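Local coordinates for protein alkaline serine protease (Pseudoalteromonas sp., PDB 1V6C) that probably hydrolyses peptide bonds in proteins as a subtilisin-like serine endopeptidase with several bound calcium ions, at residues Leu153-Gly158 against Ser166-Tyr171; Ser173-Ala178 against Val196-Pro201. One frame throughout, in Å; residues are numbered along the deposited sequence.

How the contacts relate
Contact 1 closes before contact 2 opens along the chain, and their centres lie about 8 Å apart. Strands 152-156, 174-180 and 196-201 are successive parallel neighbours in the central sheet of the subtilase fold: contact 1 sets the first against the loop leading to the second, and contact 2 pairs the second with the third. Backbone pairs Ala155 O - Val177 N and Leu153 O - Met175 N, probable hydrogen bonds, join them. One calcium ion ties both together, through Ala169 O and Tyr171 O in contact 1 and Val174 O in contact 2, with Gln195 OE1 and a shared water completing it. The loop is thus tied to the start of strand 174-180 and to Gln195, just ahead of strand 196-201.

Contact 1 of 2, residues Leu153-Gly158 against Ser166-Tyr171; sequences LIAAAG and SYPASY. With CA (calcium ion), chain E.
Apolar packing between the strand and the loop centres on Ala155, whose CB lies 3.8 Å from Ala169 CB and 4.0 Å from CG of Pro168, a proline preceded by a cis peptide bond. Two more methyl or methylene groups press on backbone carbonyls: Ala169 CB approaches Ala156 O at 3.2 Å, and Ser166 CB meets Ala157 O at the same 3.2 Å.

Polar linkage runs through water. Ala156 O accepts from two waters. One, 2.8 Å from Ala156 O, in turn accepts the N-H of Ala169; the other accepts from Ser166 OG at 3.0 Å. That hydroxyl is turned anti to its own nitrogen (chi1 -180°), which brings it to the water beside Ala156. A third water joins Ala157 O to Ser166 N.

Within the loop, Ser166 O takes both the N-H and the hydroxyl of Ser170, the latter approaching from above the carbonyl plane with OG of Ser170 2.8 Å from Ser166 O. In the type I turn from Pro168 to Tyr171, Ala169 O, 2.4 Å from the calcium ion, and Tyr171 O both bind the metal.

Ala156 also touches bound phenylmethanesulfonic acid, consistent with the subtilase S1 pocket wall. Small methyls and bridging waters suggest that this wall's shape probably rests on close packing and the calcium-held turn behind it.

Contact 2 of 2, residues Ser173-Ala178 against Val196-Pro201; sequences SVMSVA and VEISGP. With CA (calcium ion), chain E.
Ser176 O is gripped by two successive backbone N-H groups of the neighbouring strand: Glu197 N at 2.9 Å, nearly straight and in the carbonyl plane, and Ile198 N in a weak bond at 3.4 Å. Further on the pairing becomes regular and parallel, with Ala178 N giving a 2.9 Å bond to Ile198 O and Gly200 N one of 3.0 Å to Ala178 O.

The Glu197 side chain crosses that of Met175 at about a right angle, with OE2 beside Met175 CG and CE. Extended beyond CG, with CG anti to the backbone nitrogen (chi1 -156°), it carries OE1 to a water at 2.7 Å that donates to it. The same water accepts from Ser176 N and binds the calcium ion, to which Val174 O is also bound at 2.2 Å. Glu197 is thus a second-shell residue; its OE1 also forms a salt bridge with Arg395. With an alanine in place of Glu197, Arg395 would probably lose its carboxylate mate and the calcium-bound water the acceptor that orients it.

Apolar contacts lie on both faces of the pair. Val177 and Ile198 stand side by side, CG2 to CG2 at 4.1 Å, while Ala178 CB touches Val196 CG1 at 3.6 Å.

On its other edge strand 174-180 is bonded to strand 152-156. Val177 faces helix 368-385, Ile198 touches Ile419, and helix 137-148 packs on Ser173 and Val174 at the strand's start.

Contact 1 of 2, residues Leu153-Gly158 against Ser166-Tyr171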
# COMPACT_ATOMS: atom_id res chain seq x y z
N LEU A 153 -15.93 -9.12 -6.86
CA LEU A 153 -15.31 -9.33 -5.55
C LEU A 153 -13.80 -9.35 -5.68
O LEU A 153 -13.25 -10.06 -6.53
CB LEU A 153 -15.80 -10.65 -4.96
CG LEU A 153 -17.32 -10.85 -4.97
CD1 LEU A 153 -17.66 -12.25 -4.47
CD2 LEU A 153 -17.98 -9.78 -4.09
N ILE A 154 -13.12 -8.59 -4.83
CA ILE A 154 -11.66 -8.51 -4.88
C ILE A 154 -11.09 -8.57 -3.46
O ILE A 154 -11.58 -7.90 -2.55
CB ILE A 154 -11.23 -7.19 -5.56
CG1 ILE A 154 -11.78 -7.16 -7.00
CG2 ILE A 154 -9.72 -7.05 -5.56
CD1 ILE A 154 -11.60 -5.83 -7.71
N ALA A 155 -10.06 -9.39 -3.27
CA ALA A 155 -9.46 -9.55 -1.95
C ALA A 155 -7.95 -9.74 -1.98
O ALA A 155 -7.38 -10.09 -3.02
CB ALA A 155 -10.12 -10.71 -1.21
N ALA A 156 -7.31 -9.53 -0.83
CA ALA A 156 -5.86 -9.65 -0.69
C ALA A 156 -5.40 -11.10 -0.52
O ALA A 156 -6.02 -11.87 0.21
CB ALA A 156 -5.40 -8.82 0.50
N ALA A 157 -4.29 -11.45 -1.17
CA ALA A 157 -3.75 -12.80 -1.11
C ALA A 157 -3.14 -13.17 0.24
O ALA A 157 -3.04 -14.35 0.58
CB ALA A 157 -2.72 -13.00 -2.21
N GLY A 158 -2.72 -12.17 1.02
CA GLY A 158 -2.13 -12.44 2.32
C GLY A 158 -0.64 -12.15 2.36
O GLY A 158 0.04 -12.19 1.33
N SER A 166 -5.50 -17.84 1.31
CA SER A 166 -6.18 -16.92 2.21
C SER A 166 -7.56 -16.74 1.60
O SER A 166 -7.69 -16.61 0.38
CB SER A 166 -5.45 -15.58 2.28
OG SER A 166 -6.12 -14.69 3.16
N TYR A 167 -8.59 -16.76 2.43
CA TYR A 167 -9.96 -16.60 1.96
C TYR A 167 -10.49 -15.27 2.50
O TYR A 167 -10.12 -14.87 3.61
CB TYR A 167 -10.81 -17.78 2.43
CG TYR A 167 -10.33 -19.09 1.83
CD1 TYR A 167 -10.80 -19.52 0.59
CD2 TYR A 167 -9.34 -19.84 2.46
CE1 TYR A 167 -10.29 -20.68 -0.02
CE2 TYR A 167 -8.82 -21.00 1.86
CZ TYR A 167 -9.30 -21.41 0.62
OH TYR A 167 -8.77 -22.53 0.01
N PRO A 168 -11.40 -14.62 1.78
CA PRO A 168 -12.03 -14.96 0.49
C PRO A 168 -11.22 -14.92 -0.81
O PRO A 168 -11.71 -15.38 -1.85
CB PRO A 168 -13.22 -14.01 0.45
CG PRO A 168 -12.63 -12.77 1.04
CD PRO A 168 -11.87 -13.30 2.24
N ALA A 169 -10.01 -14.37 -0.79
CA ALA A 169 -9.22 -14.27 -2.01
C ALA A 169 -9.10 -15.57 -2.81
O ALA A 169 -9.14 -15.55 -4.04
CB ALA A 169 -7.82 -13.75 -1.69
N SER A 170 -8.98 -16.70 -2.12
CA SER A 170 -8.80 -17.97 -2.80
C SER A 170 -10.04 -18.69 -3.33
O SER A 170 -9.93 -19.82 -3.83
CB SER A 170 -7.98 -18.91 -1.92
OG SER A 170 -6.72 -18.32 -1.67
N TYR A 171 -11.20 -18.06 -3.23
CA TYR A 171 -12.42 -18.65 -3.80
C TYR A 171 -12.39 -18.24 -5.27
O TYR A 171 -11.84 -17.19 -5.62
CB TYR A 171 -13.68 -18.07 -3.14
CG TYR A 171 -13.93 -18.55 -1.73
CD1 TYR A 171 -14.16 -17.65 -0.69
CD2 TYR A 171 -13.97 -19.91 -1.43
CE1 TYR A 171 -14.42 -18.09 0.60
CE2 TYR A 171 -14.23 -20.36 -0.15
CZ TYR A 171 -14.45 -19.45 0.87
OH TYR A 171 -14.71 -19.89 2.14
CA CA E . -9.85 -16.23 -6.22
O HOH W 1 -8.37 -12.92 1.34
O HOH W 2 -5.39 -11.78 3.13
O HOH W 3 -3.57 -16.76 -0.52
O HOH W 4 -8.33 -15.45 -7.86

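Contact 2 of 2, residues Ser173-Ala178 against Val196-Pro201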
# COMPACT_ATOMS: atom_id res chain seq x y z
N SER A 173 -14.71 -17.10 -7.10
CA SER A 173 -15.56 -15.93 -7.35
C SER A 173 -14.89 -14.62 -6.96
O SER A 173 -15.47 -13.54 -7.15
CB SER A 173 -16.87 -16.07 -6.58
OG SER A 173 -16.61 -16.22 -5.19
N VAL A 174 -13.68 -14.70 -6.44
CA VAL A 174 -12.95 -13.52 -5.97
C VAL A 174 -11.58 -13.36 -6.61
O VAL A 174 -10.87 -14.34 -6.82
CB VAL A 174 -12.75 -13.59 -4.44
CG1 VAL A 174 -12.04 -12.34 -3.94
CG2 VAL A 174 -14.08 -13.80 -3.74
N MET A 175 -11.19 -12.12 -6.90
CA MET A 175 -9.87 -11.87 -7.48
C MET A 175 -8.83 -11.84 -6.35
O MET A 175 -8.93 -11.04 -5.42
CB MET A 175 -9.83 -10.52 -8.20
CG MET A 175 -10.71 -10.41 -9.43
SD MET A 175 -10.38 -8.86 -10.32
CE MET A 175 -9.06 -9.37 -11.39
N SER A 176 -7.84 -12.73 -6.43
CA SER A 176 -6.78 -12.77 -5.42
C SER A 176 -5.69 -11.81 -5.86
O SER A 176 -5.08 -11.99 -6.92
CB SER A 176 -6.22 -14.19 -5.31
OG SER A 176 -5.18 -14.25 -4.36
N VAL A 177 -5.43 -10.78 -5.05
CA VAL A 177 -4.44 -9.76 -5.38
C VAL A 177 -3.09 -9.90 -4.68
O VAL A 177 -3.02 -10.00 -3.45
CB VAL A 177 -5.01 -8.35 -5.07
CG1 VAL A 177 -3.99 -7.28 -5.44
CG2 VAL A 177 -6.30 -8.15 -5.84
N ALA A 178 -2.02 -9.88 -5.47
CA ALA A 178 -0.66 -9.99 -4.95
C ALA A 178 -0.01 -8.60 -4.89
O ALA A 178 -0.49 -7.66 -5.51
CB ALA A 178 0.18 -10.90 -5.85
N VAL A 196 -3.72 -16.64 -7.08
CA VAL A 196 -3.23 -15.28 -7.32
C VAL A 196 -3.57 -14.94 -8.77
O VAL A 196 -3.18 -15.65 -9.71
CB VAL A 196 -1.70 -15.17 -7.08
CG1 VAL A 196 -1.20 -13.79 -7.51
CG2 VAL A 196 -1.40 -15.38 -5.60
N GLU A 197 -4.30 -13.85 -8.95
CA GLU A 197 -4.79 -13.46 -10.26
C GLU A 197 -4.19 -12.21 -10.88
O GLU A 197 -4.04 -12.12 -12.10
CB GLU A 197 -6.31 -13.29 -10.15
CG GLU A 197 -7.08 -13.45 -11.43
CD GLU A 197 -8.57 -13.58 -11.16
OE1 GLU A 197 -8.93 -14.36 -10.25
OE2 GLU A 197 -9.37 -12.93 -11.85
N ILE A 198 -3.84 -11.25 -10.04
CA ILE A 198 -3.29 -10.00 -10.55
C ILE A 198 -2.48 -9.32 -9.45
O ILE A 198 -2.62 -9.65 -8.27
CB ILE A 198 -4.45 -9.09 -11.03
CG1 ILE A 198 -3.92 -7.94 -11.89
CG2 ILE A 198 -5.22 -8.56 -9.82
CD1 ILE A 198 -5.01 -7.25 -12.70
N SER A 199 -1.63 -8.38 -9.84
CA SER A 199 -0.78 -7.68 -8.89
C SER A 199 -1.04 -6.18 -8.82
O SER A 199 -1.51 -5.57 -9.78
CB SER A 199 0.69 -7.90 -9.25
OG SER A 199 1.03 -9.28 -9.27
N GLY A 200 -0.73 -5.59 -7.67
CA GLY A 200 -0.90 -4.17 -7.48
C GLY A 200 0.20 -3.66 -6.57
O GLY A 200 0.88 -4.45 -5.92
N PRO A 201 0.41 -2.33 -6.51
CA PRO A 201 1.44 -1.73 -5.66
C PRO A 201 1.20 -2.13 -4.20
O PRO A 201 0.14 -1.83 -3.64
CB PRO A 201 1.23 -0.23 -5.89
CG PRO A 201 0.73 -0.18 -7.31
CD PRO A 201 -0.25 -1.31 -7.34
CA CA E . -9.85 -16.23 -6.22
O HOH W 4 -8.33 -15.45 -7.86